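Uracil-DNA glycosylase (Sulfolobus tokodaii str. 7, PDB 4ZBY) belongs to the uracil-DNA glycosylase superfamily and carries an iron/sulfur cluster together with a pocket in which uracil is bound. Local coordinates at residues W20-Y32 against A43-F55. Residues are numbered along the deposited sequence; the frame is centred on the assembly and turned at random.
Sequences WQFRTNAVPGEGY and APGENEDKEGRPF. With URA (uracil), chain C; SF4 (iron/sulfur cluster), chain B.
Asp49, on the short helix 46-51, turns its carboxylate onto the backbone of the segment 20-32. With CG anti to the backbone N (chi1 176°), OD1 accepts the Thr24 N-H at 2.8 Å, on the syn side and 20° out of the carboxylate plane. Two waters complete the grip: one joins Asp49 OD2 to Thr24 OG1 and Phe22 O, the other links OD1 to Asn25 O. Asn25 lays its amide against the end of the helix, where ND2 donates to Asp49 O at 3.2 Å, in the carbonyl plane, and its CB rests 3.6 Å from Gly52 CA. Gly52, with positive phi, is the first residue to leave the helical conformation.

Val27 fills the middle and spreads its two methyls: CG2 meets Pro44 CG at 3.7 Å, while CG1 packs against Pro54 CD at 3.8 Å. Farther along, in the conformer described, Glu30, extended beyond CG, runs across Pro54 to Arg53, forming a salt bridge with OE2 2.8 Å from NH2; OE2 lies nearly in the guanidinium plane of Arg53 and is met on its syn side, although the carboxylate and guanidinium planes are 44° apart. Arg75 is a second partner of that carboxylate and also bonds Pro54 O and Phe55 O.

Each segment also reaches a ligand: 20-32 the cluster, 43-55 the uracil. Arg23 points NH1 at SF4 S4, 3.7 Å away, and is held by Cys14 O. Phe55 N bonds URA O4 at 2.9 Å, and uracil N3 sits over one face of the Phe55 ring, offset toward the rim. Glu48 has its CD close to URA C5, and its OE2 accepts bonds from Val56 N and Gly57 N, which position it. The arrangement thus joins the iron/sulfur-cluster region to the uracil pocket of a UDG-superfamily alpha/beta fold.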
ATOM      1  N   TRP A  20     -12.703  -5.740 -13.598  1.00 22.83           N
ATOM      2  CA  TRP A  20     -12.129  -5.266 -14.854  1.00 24.46           C
ATOM      3  C   TRP A  20     -13.174  -4.548 -15.694  1.00 26.67           C
ATOM      4  O   TRP A  20     -12.846  -3.611 -16.407  1.00 30.29           O
ATOM      5  CB  TRP A  20     -11.497  -6.421 -15.655  1.00 25.41           C
ATOM      6  CG  TRP A  20     -12.506  -7.240 -16.436  1.00 28.99           C
ATOM      7  CD1 TRP A  20     -13.159  -8.358 -16.012  1.00 30.76           C
ATOM      8  CD2 TRP A  20     -12.962  -6.990 -17.770  1.00 31.32           C
ATOM      9  NE1 TRP A  20     -13.993  -8.823 -16.999  1.00 33.31           N
ATOM     10  CE2 TRP A  20     -13.889  -8.000 -18.090  1.00 33.24           C
ATOM     11  CE3 TRP A  20     -12.673  -6.012 -18.726  1.00 32.42           C
ATOM     12  CZ2 TRP A  20     -14.527  -8.057 -19.321  1.00 36.86           C
ATOM     13  CZ3 TRP A  20     -13.310  -6.068 -19.941  1.00 34.14           C
ATOM     14  CH2 TRP A  20     -14.223  -7.087 -20.233  1.00 37.20           C
ATOM     15  N   GLN A  21     -14.436  -4.976 -15.604  1.00 24.50           N
ATOM     16  CA  GLN A  21     -15.464  -4.457 -16.473  1.00 25.07           C
ATOM     17  C   GLN A  21     -15.770  -2.977 -16.277  1.00 27.01           C
ATOM     18  O   GLN A  21     -16.311  -2.339 -17.176  1.00 30.46           O
ATOM     19  CB  GLN A  21     -16.755  -5.273 -16.299  1.00 30.55           C
ATOM     20  CG  GLN A  21     -17.424  -5.069 -14.957  1.00 31.04           C
ATOM     21  CD  GLN A  21     -18.577  -6.037 -14.722  1.00 32.30           C
ATOM     22  OE1 GLN A  21     -19.685  -5.854 -15.247  1.00 35.14           O
ATOM     23  NE2 GLN A  21     -18.327  -7.068 -13.921  1.00 29.79           N
ATOM     24  N   PHE A  22     -15.411  -2.437 -15.119  1.00 28.77           N
ATOM     25  CA  PHE A  22     -15.763  -1.065 -14.771  1.00 33.06           C
ATOM     26  C   PHE A  22     -14.654  -0.061 -15.075  1.00 33.55           C
ATOM     27  O   PHE A  22     -14.887   1.159 -15.130  1.00 35.90           O
ATOM     28  CB  PHE A  22     -16.096  -0.970 -13.279  1.00 32.72           C
ATOM     29  CG  PHE A  22     -17.138  -1.949 -12.823  1.00 33.47           C
ATOM     30  CD1 PHE A  22     -18.429  -1.899 -13.341  1.00 36.19           C
ATOM     31  CD2 PHE A  22     -16.830  -2.902 -11.862  1.00 32.29           C
ATOM     32  CE1 PHE A  22     -19.401  -2.812 -12.919  1.00 37.15           C
ATOM     33  CE2 PHE A  22     -17.778  -3.803 -11.429  1.00 34.45           C
ATOM     34  CZ  PHE A  22     -19.070  -3.760 -11.955  1.00 36.07           C
ATOM     35  N   ARG A  23     -13.450  -0.572 -15.270  1.00 25.22           N
ATOM     36  CA  ARG A  23     -12.284   0.297 -15.202  1.00 24.57           C
ATOM     37  C   ARG A  23     -12.007   1.063 -16.490  1.00 24.64           C
ATOM     38  O   ARG A  23     -12.424   0.676 -17.599  1.00 27.13           O
ATOM     39  CB  ARG A  23     -11.035  -0.511 -14.799  1.00 25.16           C
ATOM     40  CG  ARG A  23     -10.404  -1.263 -15.944  1.00 27.36           C
ATOM     41  CD  ARG A  23      -9.271  -2.175 -15.492  1.00 24.04           C
ATOM     42  NE  ARG A  23      -8.894  -3.037 -16.609  1.00 22.05           N
ATOM     43  CZ  ARG A  23      -8.539  -4.314 -16.492  1.00 21.58           C
ATOM     44  NH1 ARG A  23      -8.485  -4.891 -15.293  1.00 22.24           N
ATOM     45  NH2 ARG A  23      -8.243  -5.019 -17.579  1.00 24.35           N
ATOM     46  N   THR A  24     -11.302   2.180 -16.307  1.00 23.43           N
ATOM     47  CA  THR A  24     -10.639   2.874 -17.402  1.00 22.45           C
ATOM     48  C   THR A  24      -9.221   2.330 -17.470  1.00 21.43           C
ATOM     49  O   THR A  24      -8.786   1.851 -18.512  1.00 25.21           O
ATOM     50  CB  THR A  24     -10.605   4.394 -17.194  1.00 25.23           C
ATOM     51  OG1 THR A  24     -11.945   4.862 -17.003  1.00 30.72           O
ATOM     52  CG2 THR A  24     -10.015   5.101 -18.460  1.00 23.68           C
ATOM     53  N   ASN A  25      -8.525   2.367 -16.341  1.00 21.50           N
ATOM     54  CA  ASN A  25      -7.165   1.812 -16.250  1.00 21.54           C
ATOM     55  C   ASN A  25      -6.975   1.005 -14.989  1.00 20.14           C
ATOM     56  O   ASN A  25      -7.341   1.475 -13.925  1.00 19.37           O
ATOM     57  CB  ASN A  25      -6.099   2.909 -16.220  1.00 18.78           C
ATOM     58  CG  ASN A  25      -6.032   3.683 -17.492  1.00 21.27           C
ATOM     59  OD1 ASN A  25      -5.502   3.203 -18.501  1.00 23.93           O
ATOM     60  ND2 ASN A  25      -6.572   4.888 -17.466  1.00 22.39           N
ATOM     61  N   ALA A  26      -6.379  -0.181 -15.106  1.00 18.16           N
ATOM     62  CA  ALA A  26      -5.920  -0.917 -13.920  1.00 16.99           C
ATOM     63  C   ALA A  26      -4.748  -0.133 -13.363  1.00 17.55           C
ATOM     64  O   ALA A  26      -4.115   0.624 -14.105  1.00 19.30           O
ATOM     65  CB  ALA A  26      -5.498  -2.341 -14.283  1.00 18.05           C
ATOM     66  N   VAL A  27      -4.426  -0.343 -12.087  1.00 14.54           N
ATOM     67  CA  VAL A  27      -3.377   0.418 -11.414  1.00 15.15           C
ATOM     68  C   VAL A  27      -2.411  -0.538 -10.736  1.00 15.86           C
ATOM     69  O   VAL A  27      -2.626  -0.914  -9.554  1.00 16.10           O
ATOM     70  CB  VAL A  27      -3.993   1.389 -10.362  1.00 18.34           C
ATOM     71  CG1 VAL A  27      -2.938   2.253  -9.715  1.00 19.36           C
ATOM     72  CG2 VAL A  27      -5.079   2.293 -11.019  1.00 18.70           C
ATOM     73  N   PRO A  28      -1.337  -0.939 -11.443  1.00 17.02           N
ATOM     74  CA  PRO A  28      -0.409  -1.920 -10.864  1.00 16.45           C
ATOM     75  C   PRO A  28       0.452  -1.360  -9.723  1.00 15.78           C
ATOM     76  O   PRO A  28       0.827  -2.110  -8.815  1.00 17.07           O
ATOM     77  CB  PRO A  28       0.479  -2.336 -12.049  1.00 18.25           C
ATOM     78  CG  PRO A  28       0.312  -1.287 -13.067  1.00 17.41           C
ATOM     79  CD  PRO A  28      -1.097  -0.711 -12.873  1.00 17.68           C
ATOM     80  N   GLY A  29       0.696  -0.062  -9.716  1.00 13.71           N
ATOM     81  CA  GLY A  29       1.590   0.510  -8.714  1.00 13.97           C
ATOM     82  C   GLY A  29       2.789   1.064  -9.444  1.00 16.99           C
ATOM     83  O   GLY A  29       3.017   0.707 -10.591  1.00 17.92           O
ATOM     84  N   GLU A  30       3.563   1.911  -8.767  0.55 14.23           N
ATOM     85  CA  GLU A  30       4.711   2.532  -9.404  0.55 15.88           C
ATOM     86  C   GLU A  30       5.790   2.831  -8.369  0.55 15.18           C
ATOM     87  O   GLU A  30       5.487   3.029  -7.183  0.55 15.02           O
ATOM     88  CB  GLU A  30       4.282   3.807 -10.153  0.55 18.24           C
ATOM     89  CG  GLU A  30       3.789   4.949  -9.278  0.55 19.47           C
ATOM     90  CD  GLU A  30       3.210   6.123 -10.072  0.55 23.36           C
ATOM     91  OE1 GLU A  30       3.114   6.046 -11.314  0.55 25.22           O
ATOM     92  OE2 GLU A  30       2.856   7.135  -9.439  0.55 23.33           O
ATOM     93  N   GLY A  31       7.044   2.865  -8.819  1.00 16.74           N
ATOM     94  CA  GLY A  31       8.119   3.274  -7.953  1.00 17.00           C
ATOM     95  C   GLY A  31       9.377   2.470  -8.141  1.00 15.54           C
ATOM     96  O   GLY A  31       9.510   1.685  -9.085  1.00 15.27           O
ATOM     97  N   TYR A  32      10.320   2.699  -7.238  1.00 15.92           N
ATOM     98  CA  TYR A  32      11.655   2.127  -7.340  1.00 17.46           C
ATOM     99  C   TYR A  32      11.650   0.638  -7.035  1.00 16.81           C
ATOM    100  O   TYR A  32      11.142   0.233  -5.998  1.00 16.44           O
ATOM    101  CB  TYR A  32      12.560   2.869  -6.367  1.00 16.40           C
ATOM    102  CG  TYR A  32      14.008   2.505  -6.438  1.00 16.19           C
ATOM    103  CD1 TYR A  32      14.765   2.415  -5.278  1.00 19.88           C
ATOM    104  CD2 TYR A  32      14.643   2.304  -7.662  1.00 20.10           C
ATOM    105  CE1 TYR A  32      16.117   2.116  -5.328  1.00 22.50           C
ATOM    106  CE2 TYR A  32      16.004   1.998  -7.704  1.00 23.56           C
ATOM    107  CZ  TYR A  32      16.716   1.900  -6.533  1.00 25.28           C
ATOM    108  OH  TYR A  32      18.072   1.611  -6.583  1.00 27.73           O
ATOM    109  N   ALA A  43      -7.485   0.209  -2.621  1.00 18.54           N
ATOM    110  CA  ALA A  43      -7.820   0.071  -4.037  1.00 15.12           C
ATOM    111  C   ALA A  43      -7.838   1.455  -4.658  1.00 17.76           C
ATOM    112  O   ALA A  43      -7.998   2.464  -3.944  1.00 21.05           O
ATOM    113  CB  ALA A  43      -9.184  -0.650  -4.218  1.00 15.05           C
ATOM    114  N   PRO A  44      -7.692   1.521  -5.983  1.00 17.78           N
ATOM    115  CA  PRO A  44      -7.781   2.796  -6.695  1.00 18.05           C
ATOM    116  C   PRO A  44      -9.091   3.515  -6.453  1.00 20.75           C
ATOM    117  O   PRO A  44     -10.157   2.888  -6.391  1.00 21.56           O
ATOM    118  CB  PRO A  44      -7.698   2.386  -8.180  1.00 18.53           C
ATOM    119  CG  PRO A  44      -7.086   1.066  -8.194  1.00 19.92           C
ATOM    120  CD  PRO A  44      -7.363   0.397  -6.882  1.00 17.74           C
ATOM    121  N   GLY A  45      -9.029   4.837  -6.356  1.00 20.78           N
ATOM    122  CA  GLY A  45     -10.246   5.610  -6.449  1.00 21.50           C
ATOM    123  C   GLY A  45     -10.458   6.153  -7.851  1.00 21.81           C
ATOM    124  O   GLY A  45      -9.887   5.660  -8.828  1.00 20.66           O
ATOM    125  N   GLU A  46     -11.285   7.190  -7.945  1.00 22.78           N
ATOM    126  CA  GLU A  46     -11.679   7.740  -9.231  1.00 25.33           C
ATOM    127  C   GLU A  46     -10.500   8.291 -10.040  1.00 22.02           C
ATOM    128  O   GLU A  46     -10.383   8.022 -11.241  1.00 22.16           O
ATOM    129  CB  GLU A  46     -12.725   8.853  -9.020  1.00 32.72           C
ATOM    130  CG  GLU A  46     -13.261   9.452 -10.297  1.00 41.07           C
ATOM    131  CD  GLU A  46     -14.313  10.524 -10.046  1.00 48.44           C
ATOM    132  OE1 GLU A  46     -14.568  10.859  -8.871  1.00 48.53           O
ATOM    133  OE2 GLU A  46     -14.886  11.029 -11.034  1.00 53.44           O
ATOM    134  N   ASN A  47      -9.659   9.111  -9.417  1.00 22.59           N
ATOM    135  CA  ASN A  47      -8.558   9.720 -10.157  0.59 25.30           C
ATOM    136  C   ASN A  47      -7.504   8.694 -10.519  1.00 22.10           C
ATOM    137  O   ASN A  47      -6.874   8.775 -11.578  1.00 22.17           O
ATOM    138  CB  ASN A  47      -7.931  10.861  -9.356  0.59 27.79           C
ATOM    139  CG  ASN A  47      -8.900  12.000  -9.129  0.59 30.76           C
ATOM    140  OD1 ASN A  47      -9.153  12.401  -7.992  0.59 32.82           O
ATOM    141  ND2 ASN A  47      -9.466  12.513 -10.212  0.59 31.50           N
ATOM    142  N   GLU A  48      -7.316   7.722  -9.643  1.00 19.22           N
ATOM    143  CA  GLU A  48      -6.373   6.636  -9.912  1.00 17.71           C
ATOM    144  C   GLU A  48      -6.794   5.840 -11.142  1.00 20.05           C
ATOM    145  O   GLU A  48      -5.985   5.502 -11.988  1.00 19.30           O
ATOM    146  CB  GLU A  48      -6.275   5.710  -8.691  1.00 16.87           C
ATOM    147  CG  GLU A  48      -5.548   6.346  -7.507  1.00 16.95           C
ATOM    148  CD  GLU A  48      -6.367   7.399  -6.795  1.00 21.31           C
ATOM    149  OE1 GLU A  48      -7.635   7.366  -6.849  1.00 18.85           O
ATOM    150  OE2 GLU A  48      -5.744   8.287  -6.180  1.00 23.77           O
ATOM    151  N   ASP A  49      -8.080   5.533 -11.219  1.00 18.23           N
ATOM    152  CA  ASP A  49      -8.664   4.823 -12.349  1.00 18.00           C
ATOM    153  C   ASP A  49      -8.469   5.607 -13.643  1.00 20.79           C
ATOM    154  O   ASP A  49      -8.088   5.053 -14.677  1.00 21.08           O
ATOM    155  CB  ASP A  49     -10.163   4.589 -12.062  1.00 18.56           C
ATOM    156  CG  ASP A  49     -10.908   3.937 -13.214  1.00 25.41           C
ATOM    157  OD1 ASP A  49     -10.504   2.862 -13.671  1.00 26.69           O
ATOM    158  OD2 ASP A  49     -11.935   4.502 -13.647  1.00 30.09           O
ATOM    159  N   LYS A  50      -8.754   6.903 -13.580  1.00 22.05           N
ATOM    160  CA  LYS A  50      -8.615   7.766 -14.748  1.00 26.49           C
ATOM    161  C   LYS A  50      -7.170   7.809 -15.224  1.00 25.21           C
ATOM    162  O   LYS A  50      -6.907   7.861 -16.431  1.00 24.85           O
ATOM    163  CB  LYS A  50      -9.093   9.185 -14.437  1.00 29.86           C
ATOM    164  CG  LYS A  50     -10.585   9.379 -14.457  1.00 36.13           C
ATOM    165  CD  LYS A  50     -10.925  10.865 -14.473  1.00 43.51           C
ATOM    166  CE  LYS A  50     -12.418  11.106 -14.611  1.00 49.24           C
ATOM    167  NZ  LYS A  50     -13.135  11.024 -13.302  1.00 52.74           N
ATOM    168  N   GLU A  51      -6.241   7.802 -14.277  1.00 25.88           N
ATOM    169  CA  GLU A  51      -4.834   8.027 -14.605  1.00 24.92           C
ATOM    170  C   GLU A  51      -3.983   6.775 -14.731  1.00 24.94           C
ATOM    171  O   GLU A  51      -2.906   6.837 -15.304  1.00 28.83           O
ATOM    172  CB  GLU A  51      -4.204   8.969 -13.562  1.00 24.50           C
ATOM    173  CG  GLU A  51      -4.742  10.385 -13.684  1.00 30.47           C
ATOM    174  CD  GLU A  51      -4.221  11.324 -12.610  1.00 31.92           C
ATOM    175  OE1 GLU A  51      -3.005  11.289 -12.318  1.00 28.18           O
ATOM    176  OE2 GLU A  51      -5.040  12.097 -12.061  1.00 36.01           O
ATOM    177  N   GLY A  52      -4.436   5.648 -14.193  1.00 21.51           N
ATOM    178  CA  GLY A  52      -3.624   4.438 -14.158  1.00 21.02           C
ATOM    179  C   GLY A  52      -2.492   4.453 -13.130  1.00 21.70           C
ATOM    180  O   GLY A  52      -1.516   3.714 -13.250  1.00 21.24           O
ATOM    181  N   ARG A  53      -2.630   5.300 -12.114  1.00 22.93           N
ATOM    182  CA  ARG A  53      -1.556   5.581 -11.148  1.00 23.00           C
ATOM    183  C   ARG A  53      -2.132   5.536  -9.743  1.00 19.94           C
ATOM    184  O   ARG A  53      -3.254   5.951  -9.560  1.00 20.51           O
ATOM    185  CB  ARG A  53      -0.951   6.962 -11.398  1.00 26.47           C
ATOM    186  CG  ARG A  53      -0.602   7.276 -12.836  1.00 34.98           C
ATOM    187  CD  ARG A  53       0.044   8.623 -12.889  1.00 41.62           C
ATOM    188  NE  ARG A  53       1.066   8.694 -11.850  1.00 44.39           N
ATOM    189  CZ  ARG A  53       1.553   9.823 -11.353  1.00 45.83           C
ATOM    190  NH1 ARG A  53       1.133  10.998 -11.821  1.00 44.71           N
ATOM    191  NH2 ARG A  53       2.478   9.775 -10.403  1.00 44.13           N
ATOM    192  N   PRO A  54      -1.370   5.044  -8.749  1.00 18.62           N
ATOM    193  CA  PRO A  54      -1.898   4.983  -7.386  1.00 19.26           C
ATOM    194  C   PRO A  54      -1.792   6.337  -6.671  1.00 19.36           C
ATOM    195  O   PRO A  54      -0.887   7.134  -6.960  1.00 18.15           O
ATOM    196  CB  PRO A  54      -1.011   3.929  -6.716  1.00 20.69           C
ATOM    197  CG  PRO A  54       0.296   4.094  -7.409  1.00 18.77           C
ATOM    198  CD  PRO A  54      -0.014   4.463  -8.849  1.00 19.82           C
ATOM    199  N   PHE A  55      -2.717   6.577  -5.747  1.00 20.83           N
ATOM    200  CA  PHE A  55      -2.632   7.720  -4.846  1.00 19.93           C
ATOM    201  C   PHE A  55      -2.312   9.050  -5.571  1.00 17.88           C
ATOM    202  O   PHE A  55      -1.264   9.696  -5.350  1.00 18.71           O
ATOM    203  CB  PHE A  55      -1.611   7.404  -3.733  1.00 19.31           C
ATOM    204  CG  PHE A  55      -2.149   6.466  -2.671  1.00 19.66           C
ATOM    205  CD1 PHE A  55      -3.122   6.899  -1.781  1.00 20.59           C
ATOM    206  CD2 PHE A  55      -1.703   5.155  -2.575  1.00 20.52           C
ATOM    207  CE1 PHE A  55      -3.612   6.058  -0.799  1.00 20.65           C
ATOM    208  CE2 PHE A  55      -2.205   4.305  -1.613  1.00 17.36           C
ATOM    209  CZ  PHE A  55      -3.145   4.750  -0.720  1.00 18.34           C
TER
HETATM  210  N1  URA C 202      -7.021   4.963  -2.003  1.00 27.42           N
HETATM  211  C2  URA C 202      -6.223   3.873  -1.966  1.00 24.52           C
HETATM  212  O2  URA C 202      -6.369   2.969  -1.164  1.00 22.65           O
HETATM  213  N3  URA C 202      -5.367   3.735  -2.986  1.00 23.73           N
HETATM  214  C4  URA C 202      -5.226   4.574  -4.033  1.00 22.81           C
HETATM  215  O4  URA C 202      -4.351   4.362  -4.856  1.00 20.13           O
HETATM  216  C5  URA C 202      -6.066   5.705  -4.032  1.00 24.48           C
HETATM  217  C6  URA C 202      -6.942   5.888  -3.016  1.00 24.69           C
HETATM  218 FE1  SF4 B 201      -9.374  -7.900 -10.479  1.00 23.05          FE
HETATM  219 FE2  SF4 B 201      -7.292  -8.243 -12.110  1.00 22.47          FE
HETATM  220 FE3  SF4 B 201      -8.165  -5.751 -11.567  1.00 20.70          FE
HETATM  221 FE4  SF4 B 201      -6.916  -7.172  -9.690  1.00 21.04          FE
HETATM  222  S1  SF4 B 201      -6.010  -6.395 -11.624  1.00 17.58           S
HETATM  223  S2  SF4 B 201      -8.784  -5.957  -9.410  1.00 19.19           S
HETATM  224  S3  SF4 B 201      -7.638  -9.288 -10.157  1.00 22.02           S
HETATM  225  S4  SF4 B 201      -9.327  -7.422 -12.661  1.00 20.93           S
HETATM  226  O   HOH W   1     -13.755   3.820 -15.333  1.00 39.51           O
HETATM  227  O   HOH W   2      -9.285   1.159 -11.878  1.00 21.25           O
HETATM  228  O   HOH W   3       0.296   2.170 -11.548  1.00 18.98           O